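Homocitrate synthase (Sulfolobus acidocaldarius, PDB 6KTQ) catalyses the aldol-type condensation of 2-oxoglutarate with acetyl-CoA to give homocitrate, the first step of lysine biosynthesis through the alpha-aminoadipate pathway. Local coordinates at residues 389-392 with 393-396. Residues are numbered along the deposited sequence; the frame is centred on the assembly and turned at random.
Sequences YRDV and DLLE
D393 folds back onto R390, the N-cap residue of helix 391-402, and illustrates how the carboxylate of a helix's first turn can hold the residue before it, forming one half of a capping box, the bond from the N-cap amide to the side chain of the third helical residue. Two bonds converge on D393 OD2 from the same face of the carboxylate: the backbone N of R390, 2.8 Å away on the anti side, and R390 NE, 2.9 Å away on the syn side. The second is nearly straight (174°) and belongs to a side-on salt bridge, in which R390 NH2 also reaches D393 OD1. A bend at chi3 (-65°) turns the guanidinium back to D393, its plane 41° from that of the carboxylate. With an alanine at D393, the R390 amide and guanidinium would probably lose these acceptors, and the arginine would be freer to swing. Helical bonding starts alongside, L394 N to R390 O and L395 N to D391 O, while D391 OD2 forms a salt bridge with R360 of helix 354-364. Apolar contacts join this turn to its neighbours: L394 packs against helices 354-364 and 370-381. Within the turn, L394 CD2 lies 4.0 Å from Y389 CB, and D393 CB approaches the Y389 ring obliquely, 4.0 Å from CD2.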
loop_
_atom_site.group_PDB
_atom_site.type_symbol
_atom_site.label_atom_id
_atom_site.label_comp_id
_atom_site.label_asym_id
_atom_site.label_seq_id
_atom_site.Cartn_x
_atom_site.Cartn_y
_atom_site.Cartn_z
ATOM N N TYR A 389 -36.777 5.419 33.846
ATOM C CA TYR A 389 -37.270 4.840 35.085
ATOM C C TYR A 389 -36.087 4.581 36.001
ATOM O O TYR A 389 -35.234 3.746 35.719
ATOM C CB TYR A 389 -38.082 3.560 34.807
ATOM C CG TYR A 389 -39.424 3.928 34.249
ATOM C CD1 TYR A 389 -39.557 4.282 32.917
ATOM C CD2 TYR A 389 -40.566 3.962 35.065
ATOM C CE1 TYR A 389 -40.763 4.681 32.401
ATOM C CE2 TYR A 389 -41.791 4.347 34.560
ATOM C CZ TYR A 389 -41.891 4.709 33.231
ATOM O OH TYR A 389 -43.090 5.115 32.710
ATOM N N ARG A 390 -36.022 5.341 37.088
ATOM C CA ARG A 390 -35.003 5.145 38.099
ATOM C C ARG A 390 -35.379 3.949 38.954
ATOM O O ARG A 390 -36.490 3.485 38.892
ATOM C CB ARG A 390 -34.902 6.388 38.976
ATOM C CG ARG A 390 -34.541 7.657 38.214
ATOM C CD ARG A 390 -34.906 8.884 39.044
ATOM N NE ARG A 390 -36.360 8.983 39.230
ATOM C CZ ARG A 390 -36.988 9.931 39.934
ATOM N NH1 ARG A 390 -36.310 10.907 40.534
ATOM N NH2 ARG A 390 -38.320 9.913 40.021
ATOM N N ASP A 391 -34.452 3.444 39.729
ATOM C CA ASP A 391 -34.738 2.309 40.551
ATOM C C ASP A 391 -35.899 2.563 41.499
ATOM O O ASP A 391 -36.679 1.662 41.729
ATOM C CB ASP A 391 -33.491 1.865 41.301
ATOM C CG ASP A 391 -32.465 1.251 40.366
ATOM O OD1 ASP A 391 -32.848 0.870 39.231
ATOM O OD2 ASP A 391 -31.293 1.147 40.768
ATOM N N VAL A 392 -36.042 3.789 42.006
ATOM C CA VAL A 392 -37.149 4.068 42.917
ATOM C C VAL A 392 -38.466 3.990 42.174
ATOM O O VAL A 392 -39.457 3.549 42.744
ATOM C CB VAL A 392 -37.060 5.431 43.649
ATOM C CG1 VAL A 392 -35.859 5.452 44.583
ATOM C CG2 VAL A 392 -37.071 6.618 42.686
ATOM N N ASP A 393 -38.459 4.367 40.893
ATOM C CA ASP A 393 -39.649 4.283 40.077
ATOM C C ASP A 393 -40.031 2.814 39.849
ATOM O O ASP A 393 -41.202 2.436 39.901
ATOM C CB ASP A 393 -39.448 4.990 38.734
ATOM C CG ASP A 393 -39.023 6.434 38.883
ATOM O OD1 ASP A 393 -39.602 7.114 39.743
ATOM O OD2 ASP A 393 -38.107 6.885 38.144
ATOM N N LEU A 394 -39.035 1.993 39.580
ATOM C CA LEU A 394 -39.273 0.580 39.327
ATOM C C LEU A 394 -39.743 -0.120 40.593
ATOM O O LEU A 394 -40.595 -0.997 40.512
ATOM C CB LEU A 394 -38.006 -0.107 38.862
ATOM C CG LEU A 394 -37.476 0.331 37.512
ATOM C CD1 LEU A 394 -36.098 -0.274 37.306
ATOM C CD2 LEU A 394 -38.463 -0.064 36.416
ATOM N N LEU A 395 -39.160 0.235 41.741
ATOM C CA LEU A 395 -39.620 -0.324 43.012
ATOM C C LEU A 395 -41.084 0.035 43.283
ATOM O O LEU A 395 -41.831 -0.801 43.748
ATOM C CB LEU A 395 -38.710 0.096 44.171
ATOM C CG LEU A 395 -37.320 -0.517 44.109
ATOM C CD1 LEU A 395 -36.385 0.116 45.141
ATOM C CD2 LEU A 395 -37.382 -2.018 44.272
ATOM N N GLU A 396 -41.483 1.256 42.973
ATOM C CA GLU A 396 -42.856 1.691 43.139
ATOM C C GLU A 396 -43.814 0.971 42.199
ATOM O O GLU A 396 -44.907 0.556 42.604
ATOM C CB GLU A 396 -42.949 3.200 43.013
ATOM C CG GLU A 396 -42.265 3.826 44.226
ATOM C CD GLU A 396 -42.297 5.331 44.266
ATOM O OE1 GLU A 396 -42.674 5.968 43.258
ATOM O OE2 GLU A 396 -41.942 5.867 45.342
#